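Local coordinates for protein putative lipase (Bacteroides thetaiotaomicron VPI-5482, PDB 3BZW) that is a putative lipase of the SGNH (GDSL-like) hydrolase family, probably hydrolysing lipid esters such as lysophospholipids, at residues Y143-K155 with Y198-I211. Sequence-based numbering, arbitrary orientation.
Sequences YRGRINIGITQLK and YVQAIKEAGNIWGI. With SO4 (sulfate ion), chain L.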
ATOM      1  N   TYR A 143     -23.020  -7.291 -19.730  1.00  5.31           N
ATOM      2  CA  TYR A 143     -23.776  -7.108 -18.497  1.00  3.79           C
ATOM      3  C   TYR A 143     -23.983  -5.624 -18.189  1.00  4.89           C
ATOM      4  O   TYR A 143     -25.098  -5.196 -17.885  1.00  4.20           O
ATOM      5  CB  TYR A 143     -23.036  -7.786 -17.345  1.00  2.92           C
ATOM      6  CG  TYR A 143     -23.831  -7.902 -16.064  1.00  3.95           C
ATOM      7  CD1 TYR A 143     -25.028  -8.623 -16.024  1.00  2.36           C
ATOM      8  CD2 TYR A 143     -23.367  -7.333 -14.881  1.00  3.69           C
ATOM      9  CE1 TYR A 143     -25.736  -8.781 -14.835  1.00  3.84           C
ATOM     10  CE2 TYR A 143     -24.069  -7.481 -13.687  1.00  2.51           C
ATOM     11  CZ  TYR A 143     -25.248  -8.210 -13.672  1.00  4.75           C
ATOM     12  OH  TYR A 143     -25.918  -8.394 -12.487  1.00  4.51           O
ATOM     13  N   ARG A 144     -22.910  -4.842 -18.263  1.00  2.88           N
ATOM     14  CA  ARG A 144     -23.005  -3.410 -17.998  1.00  4.99           C
ATOM     15  C   ARG A 144     -23.911  -2.770 -19.042  1.00  6.18           C
ATOM     16  O   ARG A 144     -24.672  -1.847 -18.741  1.00  5.06           O
ATOM     17  CB  ARG A 144     -21.613  -2.772 -18.022  1.00  4.89           C
ATOM     18  CG  ARG A 144     -20.813  -3.032 -16.747  1.00  5.64           C
ATOM     19  CD  ARG A 144     -19.346  -2.677 -16.914  1.00  6.42           C
ATOM     20  NE  ARG A 144     -18.635  -2.710 -15.637  1.00  7.52           N
ATOM     21  CZ  ARG A 144     -17.313  -2.689 -15.515  1.00  6.96           C
ATOM     22  NH1 ARG A 144     -16.545  -2.642 -16.594  1.00 10.26           N
ATOM     23  NH2 ARG A 144     -16.755  -2.702 -14.312  1.00 10.48           N
ATOM     24  N   GLY A 145     -23.832  -3.276 -20.269  1.00  5.05           N
ATOM     25  CA  GLY A 145     -24.670  -2.754 -21.335  1.00  5.77           C
ATOM     26  C   GLY A 145     -26.132  -3.033 -21.042  1.00  5.71           C
ATOM     27  O   GLY A 145     -26.998  -2.190 -21.277  1.00  5.73           O
ATOM     28  N   ARG A 146     -26.411  -4.226 -20.523  1.00  5.40           N
ATOM     29  CA  ARG A 146     -27.779  -4.616 -20.194  1.00  5.68           C
ATOM     30  C   ARG A 146     -28.331  -3.779 -19.047  1.00  5.28           C
ATOM     31  O   ARG A 146     -29.518  -3.450 -19.020  1.00  4.54           O
ATOM     32  CB  ARG A 146     -27.828  -6.100 -19.816  1.00  6.03           C
ATOM     33  CG  ARG A 146     -27.504  -7.031 -20.968  1.00  6.96           C
ATOM     34  CD  ARG A 146     -27.532  -8.485 -20.522  1.00  6.51           C
ATOM     35  NE  ARG A 146     -27.337  -9.393 -21.648  1.00  8.63           N
ATOM     36  CZ  ARG A 146     -27.522 -10.706 -21.584  1.00 10.40           C
ATOM     37  NH1 ARG A 146     -27.907 -11.264 -20.443  1.00 10.70           N
ATOM     38  NH2 ARG A 146     -27.327 -11.461 -22.658  1.00 10.16           N
ATOM     39  N   ILE A 147     -27.471  -3.441 -18.091  1.00  5.26           N
ATOM     40  CA  ILE A 147     -27.903  -2.630 -16.963  1.00  5.32           C
ATOM     41  C   ILE A 147     -28.213  -1.216 -17.460  1.00  6.37           C
ATOM     42  O   ILE A 147     -29.191  -0.602 -17.032  1.00  4.46           O
ATOM     43  CB  ILE A 147     -26.823  -2.591 -15.853  1.00  5.30           C
ATOM     44  CG1 ILE A 147     -26.700  -3.981 -15.214  1.00  5.07           C
ATOM     45  CG2 ILE A 147     -27.194  -1.567 -14.787  1.00  5.83           C
ATOM     46  CD1 ILE A 147     -25.569  -4.112 -14.200  1.00  4.43           C
ATOM     47  N   ASN A 148     -27.386  -0.706 -18.371  1.00  5.96           N
ATOM     48  CA  ASN A 148     -27.614   0.628 -18.920  1.00  5.55           C
ATOM     49  C   ASN A 148     -28.971   0.670 -19.621  1.00  5.26           C
ATOM     50  O   ASN A 148     -29.761   1.590 -19.409  1.00  5.08           O
ATOM     51  CB  ASN A 148     -26.518   1.009 -19.925  1.00  5.18           C
ATOM     52  CG  ASN A 148     -25.197   1.343 -19.257  1.00  5.92           C
ATOM     53  OD1 ASN A 148     -25.148   1.688 -18.075  1.00  5.33           O
ATOM     54  ND2 ASN A 148     -24.116   1.264 -20.025  1.00  5.93           N
ATOM     55  N   ILE A 149     -29.230  -0.331 -20.459  1.00  4.74           N
ATOM     56  CA  ILE A 149     -30.495  -0.417 -21.189  1.00  5.38           C
ATOM     57  C   ILE A 149     -31.667  -0.601 -20.218  1.00  6.19           C
ATOM     58  O   ILE A 149     -32.707   0.055 -20.346  1.00  4.85           O
ATOM     59  CB  ILE A 149     -30.495  -1.613 -22.172  1.00  6.98           C
ATOM     60  CG1 ILE A 149     -29.489  -1.364 -23.299  1.00  7.59           C
ATOM     61  CG2 ILE A 149     -31.902  -1.834 -22.723  1.00  7.15           C
ATOM     62  CD1 ILE A 149     -29.243  -2.572 -24.197  1.00 10.23           C
ATOM     63  N   GLY A 150     -31.487  -1.494 -19.250  1.00  5.46           N
ATOM     64  CA  GLY A 150     -32.533  -1.769 -18.278  1.00  6.13           C
ATOM     65  C   GLY A 150     -32.941  -0.604 -17.393  1.00  7.09           C
ATOM     66  O   GLY A 150     -34.132  -0.323 -17.236  1.00  6.86           O
ATOM     67  N   ILE A 151     -31.966   0.074 -16.799  1.00  5.99           N
ATOM     68  CA  ILE A 151     -32.283   1.203 -15.940  1.00  6.40           C
ATOM     69  C   ILE A 151     -32.866   2.355 -16.760  1.00  7.02           C
ATOM     70  O   ILE A 151     -33.739   3.084 -16.287  1.00  6.80           O
ATOM     71  CB  ILE A 151     -31.043   1.663 -15.140  1.00  4.95           C
ATOM     72  CG1 ILE A 151     -30.616   0.540 -14.180  1.00  7.00           C
ATOM     73  CG2 ILE A 151     -31.365   2.918 -14.340  1.00  5.06           C
ATOM     74  CD1 ILE A 151     -29.416   0.869 -13.310  1.00  6.87           C
ATOM     75  N   THR A 152     -32.397   2.513 -17.994  1.00  6.83           N
ATOM     76  CA  THR A 152     -32.915   3.562 -18.864  1.00  6.61           C
ATOM     77  C   THR A 152     -34.412   3.354 -19.083  1.00  7.03           C
ATOM     78  O   THR A 152     -35.214   4.275 -18.905  1.00  6.33           O
ATOM     79  CB  THR A 152     -32.199   3.551 -20.233  1.00  9.22           C
ATOM     80  OG1 THR A 152     -30.861   4.038 -20.070  1.00  9.83           O
ATOM     81  CG2 THR A 152     -32.942   4.425 -21.242  1.00 10.78           C
ATOM     82  N   GLN A 153     -34.783   2.133 -19.458  1.00  7.46           N
ATOM     83  CA  GLN A 153     -36.180   1.794 -19.709  1.00  7.73           C
ATOM     84  C   GLN A 153     -37.024   1.889 -18.441  1.00  8.17           C
ATOM     85  O   GLN A 153     -38.174   2.327 -18.486  1.00  8.29           O
ATOM     86  CB  GLN A 153     -36.278   0.392 -20.314  1.00  8.46           C
ATOM     87  CG  GLN A 153     -35.626   0.298 -21.690  1.00 12.60           C
ATOM     88  CD  GLN A 153     -36.249   1.263 -22.690  1.00 16.53           C
ATOM     89  OE1 GLN A 153     -35.565   1.802 -23.563  1.00 20.50           O
ATOM     90  NE2 GLN A 153     -37.552   1.478 -22.569  1.00 17.04           N
ATOM     91  N   LEU A 154     -36.461   1.481 -17.308  1.00  6.32           N
ATOM     92  CA  LEU A 154     -37.197   1.563 -16.050  1.00  5.75           C
ATOM     93  C   LEU A 154     -37.531   3.019 -15.728  1.00  6.08           C
ATOM     94  O   LEU A 154     -38.653   3.333 -15.329  1.00  7.05           O
ATOM     95  CB  LEU A 154     -36.376   0.952 -14.907  1.00  6.04           C
ATOM     96  CG  LEU A 154     -36.368  -0.580 -14.834  1.00  7.45           C
ATOM     97  CD1 LEU A 154     -35.255  -1.062 -13.913  1.00  6.73           C
ATOM     98  CD2 LEU A 154     -37.729  -1.064 -14.343  1.00  8.30           C
ATOM     99  N   LYS A 155     -36.555   3.905 -15.907  1.00  5.31           N
ATOM    100  CA  LYS A 155     -36.755   5.320 -15.621  1.00  6.02           C
ATOM    101  C   LYS A 155     -37.645   5.995 -16.659  1.00  5.64           C
ATOM    102  O   LYS A 155     -38.395   6.911 -16.337  1.00  8.88           O
ATOM    103  CB  LYS A 155     -35.402   6.041 -15.523  1.00  7.17           C
ATOM    104  CG  LYS A 155     -34.645   5.741 -14.227  1.00  5.84           C
ATOM    105  CD  LYS A 155     -33.309   6.474 -14.175  1.00  3.02           C
ATOM    106  CE  LYS A 155     -32.592   6.236 -12.858  1.00  4.28           C
ATOM    107  NZ  LYS A 155     -33.252   6.931 -11.708  1.00  3.84           N
ATOM    108  N   TYR A 198     -20.740  -9.557 -11.083  1.00  5.51           N
ATOM    109  CA  TYR A 198     -22.145  -9.323 -11.374  1.00  5.61           C
ATOM    110  C   TYR A 198     -22.865  -8.668 -10.203  1.00  4.64           C
ATOM    111  O   TYR A 198     -23.866  -7.992 -10.388  1.00  5.84           O
ATOM    112  CB  TYR A 198     -22.800 -10.645 -11.776  1.00  5.25           C
ATOM    113  CG  TYR A 198     -22.133 -11.245 -12.994  1.00  7.01           C
ATOM    114  CD1 TYR A 198     -22.603 -10.969 -14.284  1.00  7.94           C
ATOM    115  CD2 TYR A 198     -20.968 -12.003 -12.867  1.00  6.18           C
ATOM    116  CE1 TYR A 198     -21.919 -11.426 -15.416  1.00  6.71           C
ATOM    117  CE2 TYR A 198     -20.278 -12.464 -13.989  1.00  6.20           C
ATOM    118  CZ  TYR A 198     -20.755 -12.169 -15.257  1.00  6.90           C
ATOM    119  OH  TYR A 198     -20.049 -12.593 -16.360  1.00  6.72           O
ATOM    120  N   VAL A 199     -22.335  -8.860  -9.001  1.00  5.44           N
ATOM    121  CA  VAL A 199     -22.902  -8.255  -7.806  1.00  5.85           C
ATOM    122  C   VAL A 199     -22.444  -6.791  -7.756  1.00  6.18           C
ATOM    123  O   VAL A 199     -23.247  -5.872  -7.573  1.00  3.84           O
ATOM    124  CB  VAL A 199     -22.404  -8.992  -6.535  1.00  6.33           C
ATOM    125  CG1 VAL A 199     -22.802  -8.226  -5.287  1.00  6.63           C
ATOM    126  CG2 VAL A 199     -22.983 -10.400  -6.498  1.00  6.73           C
ATOM    127  N   GLN A 200     -21.147  -6.585  -7.949  1.00  5.83           N
ATOM    128  CA  GLN A 200     -20.573  -5.244  -7.902  1.00  5.38           C
ATOM    129  C   GLN A 200     -21.095  -4.279  -8.964  1.00  5.96           C
ATOM    130  O   GLN A 200     -21.271  -3.093  -8.685  1.00  5.02           O
ATOM    131  CB  GLN A 200     -19.049  -5.329  -7.965  1.00  6.60           C
ATOM    132  CG  GLN A 200     -18.418  -6.023  -6.748  1.00  7.81           C
ATOM    133  CD  GLN A 200     -18.838  -5.405  -5.421  1.00 10.06           C
ATOM    134  OE1 GLN A 200     -18.789  -4.186  -5.245  1.00  7.52           O
ATOM    135  NE2 GLN A 200     -19.245  -6.250  -4.473  1.00 10.50           N
ATOM    136  N   ALA A 201     -21.351  -4.776 -10.171  1.00  5.31           N
ATOM    137  CA  ALA A 201     -21.853  -3.918 -11.246  1.00  5.34           C
ATOM    138  C   ALA A 201     -23.193  -3.300 -10.847  1.00  6.26           C
ATOM    139  O   ALA A 201     -23.476  -2.143 -11.163  1.00  4.62           O
ATOM    140  CB  ALA A 201     -22.011  -4.720 -12.534  1.00  4.95           C
ATOM    141  N   ILE A 202     -24.025  -4.075 -10.162  1.00  5.46           N
ATOM    142  CA  ILE A 202     -25.314  -3.560  -9.731  1.00  5.51           C
ATOM    143  C   ILE A 202     -25.093  -2.481  -8.669  1.00  5.88           C
ATOM    144  O   ILE A 202     -25.695  -1.405  -8.728  1.00  5.16           O
ATOM    145  CB  ILE A 202     -26.206  -4.691  -9.180  1.00  5.37           C
ATOM    146  CG1 ILE A 202     -26.589  -5.644 -10.320  1.00  6.69           C
ATOM    147  CG2 ILE A 202     -27.467  -4.107  -8.554  1.00  6.54           C
ATOM    148  CD1 ILE A 202     -27.321  -6.898  -9.864  1.00  8.00           C
ATOM    149  N   LYS A 203     -24.213  -2.752  -7.711  1.00  5.10           N
ATOM    150  CA  LYS A 203     -23.937  -1.770  -6.661  1.00  5.70           C
ATOM    151  C   LYS A 203     -23.434  -0.461  -7.265  1.00  7.67           C
ATOM    152  O   LYS A 203     -23.840   0.624  -6.844  1.00  8.04           O
ATOM    153  CB  LYS A 203     -22.898  -2.311  -5.675  1.00  3.54           C
ATOM    154  CG  LYS A 203     -23.349  -3.563  -4.935  1.00  5.28           C
ATOM    155  CD  LYS A 203     -22.345  -4.002  -3.876  1.00  6.70           C
ATOM    156  CE  LYS A 203     -22.268  -3.000  -2.735  1.00  8.79           C
ATOM    157  NZ  LYS A 203     -21.446  -3.511  -1.606  1.00  9.98           N
ATOM    158  N   GLU A 204     -22.549  -0.570  -8.251  1.00  6.13           N
ATOM    159  CA  GLU A 204     -21.984   0.605  -8.916  1.00  8.49           C
ATOM    160  C   GLU A 204     -23.027   1.401  -9.690  1.00  6.11           C
ATOM    161  O   GLU A 204     -22.910   2.621  -9.833  1.00  6.69           O
ATOM    162  CB  GLU A 204     -20.869   0.173  -9.864  1.00  8.92           C
ATOM    163  CG  GLU A 204     -19.595  -0.232  -9.148  1.00 14.26           C
ATOM    164  CD  GLU A 204     -18.734  -1.164  -9.971  1.00 16.22           C
ATOM    165  OE1 GLU A 204     -18.742  -1.043 -11.213  1.00 17.52           O
ATOM    166  OE2 GLU A 204     -18.041  -2.012  -9.371  1.00 19.82           O
ATOM    167  N   ALA A 205     -24.041   0.711 -10.197  1.00  4.94           N
ATOM    168  CA  ALA A 205     -25.094   1.373 -10.963  1.00  5.43           C
ATOM    169  C   ALA A 205     -25.837   2.413 -10.127  1.00  6.75           C
ATOM    170  O   ALA A 205     -26.411   3.355 -10.672  1.00  7.63           O
ATOM    171  CB  ALA A 205     -26.075   0.337 -11.516  1.00  6.04           C
ATOM    172  N   GLY A 206     -25.826   2.244  -8.808  1.00  5.72           N
ATOM    173  CA  GLY A 206     -26.502   3.191  -7.937  1.00  5.90           C
ATOM    174  C   GLY A 206     -26.084   4.629  -8.207  1.00  7.33           C
ATOM    175  O   GLY A 206     -26.936   5.498  -8.399  1.00  6.88           O
ATOM    176  N   ASN A 207     -24.778   4.886  -8.216  1.00  5.91           N
ATOM    177  CA  ASN A 207     -24.263   6.230  -8.475  1.00  6.88           C
ATOM    178  C   ASN A 207     -24.221   6.545  -9.964  1.00  6.41           C
ATOM    179  O   ASN A 207     -24.476   7.677 -10.373  1.00  6.97           O
ATOM    180  CB  ASN A 207     -22.855   6.393  -7.889  1.00  6.98           C
ATOM    181  CG  ASN A 207     -22.863   6.530  -6.383  1.00  8.97           C
ATOM    182  OD1 ASN A 207     -22.105   5.857  -5.685  1.00  9.63           O
ATOM    183  ND2 ASN A 207     -23.713   7.416  -5.871  1.00  8.63           N
ATOM    184  N   ILE A 208     -23.890   5.550 -10.776  1.00  5.65           N
ATOM    185  CA  ILE A 208     -23.823   5.765 -12.215  1.00  5.71           C
ATOM    186  C   ILE A 208     -25.164   6.227 -12.781  1.00  5.59           C
ATOM    187  O   ILE A 208     -25.213   7.147 -13.608  1.00  5.85           O
ATOM    188  CB  ILE A 208     -23.393   4.483 -12.956  1.00  5.70           C
ATOM    189  CG1 ILE A 208     -21.952   4.126 -12.579  1.00  5.62           C
ATOM    190  CG2 ILE A 208     -23.522   4.688 -14.468  1.00  3.88           C
ATOM    191  CD1 ILE A 208     -21.490   2.780 -13.108  1.00  7.19           C
ATOM    192  N   TRP A 209     -26.250   5.604 -12.333  1.00  5.45           N
ATOM    193  CA  TRP A 209     -27.579   5.954 -12.832  1.00  6.51           C
ATOM    194  C   TRP A 209     -28.498   6.730 -11.892  1.00  6.76           C
ATOM    195  O   TRP A 209     -29.537   7.241 -12.321  1.00  6.88           O
ATOM    196  CB  TRP A 209     -28.300   4.692 -13.313  1.00  6.30           C
ATOM    197  CG  TRP A 209     -27.764   4.186 -14.609  1.00  7.04           C
ATOM    198  CD1 TRP A 209     -26.835   3.202 -14.792  1.00  5.63           C
ATOM    199  CD2 TRP A 209     -28.068   4.699 -15.910  1.00  6.69           C
ATOM    200  NE1 TRP A 209     -26.540   3.072 -16.129  1.00  7.70           N
ATOM    201  CE2 TRP A 209     -27.283   3.982 -16.838  1.00  8.41           C
ATOM    202  CE3 TRP A 209     -28.928   5.702 -16.382  1.00  9.53           C
ATOM    203  CZ2 TRP A 209     -27.330   4.236 -18.214  1.00  8.24           C
ATOM    204  CZ3 TRP A 209     -28.975   5.955 -17.747  1.00  9.88           C
ATOM    205  CH2 TRP A 209     -28.179   5.222 -18.649  1.00  9.34           C
ATOM    206  N   GLY A 210     -28.120   6.831 -10.622  1.00  5.09           N
ATOM    207  CA  GLY A 210     -28.959   7.540  -9.673  1.00  5.18           C
ATOM    208  C   GLY A 210     -30.150   6.679  -9.293  1.00  5.60           C
ATOM    209  O   GLY A 210     -31.294   6.999  -9.598  1.00  4.24           O
ATOM    210  N   ILE A 211     -29.881   5.571  -8.620  1.00  6.01           N
ATOM    211  CA  ILE A 211     -30.947   4.670  -8.228  1.00  5.61           C
ATOM    212  C   ILE A 211     -30.532   3.944  -6.954  1.00  6.49           C
ATOM    213  O   ILE A 211     -29.371   3.570  -6.795  1.00  5.81           O
ATOM    214  CB  ILE A 211     -31.237   3.659  -9.373  1.00  5.73           C
ATOM    215  CG1 ILE A 211     -32.508   2.869  -9.077  1.00  4.96           C
ATOM    216  CG2 ILE A 211     -30.047   2.709  -9.557  1.00  5.65           C
ATOM    217  CD1 ILE A 211     -32.995   2.038 -10.269  1.00  5.95           C
TER
HETATM  218  S   SO4 L 303     -13.242  -2.089 -14.701  1.00 41.01           S
HETATM  219  O1  SO4 L 303     -12.007  -2.632 -14.092  1.00 39.36           O
HETATM  220  O2  SO4 L 303     -14.272  -1.954 -13.651  1.00 39.41           O
HETATM  221  O3  SO4 L 303     -12.970  -0.760 -15.283  1.00 39.27           O
HETATM  222  O4  SO4 L 303     -13.720  -3.003 -15.756  1.00 39.23           O
HETATM  223  O   HOH W   1     -18.871  -2.966 -12.770  1.00 11.83           O
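Trp209 lies against the side of helix 143-155, with Ile151 CB over one face of its indole and Asn148 meeting its edge. Trp209 NE1 donates to Asn148 OD1 (2.8 Å); the oxygen lies in the indole plane, while the amide is turned 58° from it. Asn148 ND2 is held by Val137 O and Trp110 O, which fixes the amide's flip. At the far end of the six-membered ring, Thr152 OG1 approaches Trp209 CH2 to 3.3 Å and donates to Asn148 O, which also accepts from Thr152 N on the opposite face of its carbonyl plane. Replacing Trp209 by an alanine is likely to leave Asn148 OD1 without its indole donor and open a gap beside Ile151 and Thr152. At the other end, Tyr143 and Tyr198 form a T-shaped pair, centroids 4.8 Å apart, with Tyr198 CD1 over the centre of the Tyr143 ring. Tyr143 is swung toward the other helix (chi1 -169°, CG trans to N), which brings Tyr143 OH to donate to Tyr198 O (3.0 Å), and Ala201 CB abuts the ring edge. Between the aromatic ends, Ala205 CB rests against both Ile147 CG2 and Ile151 CD1 (3.8 Å from the latter). Lys155 NZ donates to Gly210 O (2.9 Å) from above the carbonyl plane. Arg144 bonds a sulfate, probably from the crystallisation liquor, through NH1 and NH2, and a water links NH2 to Glu204 OE1. The helices cross at -38°, axes 10.5 Å apart, and pack on the parallel sheet of this SGNH-type alpha/beta fold: Ile151, Ile202 and Ile211 touch Leu165 of strand 162-166.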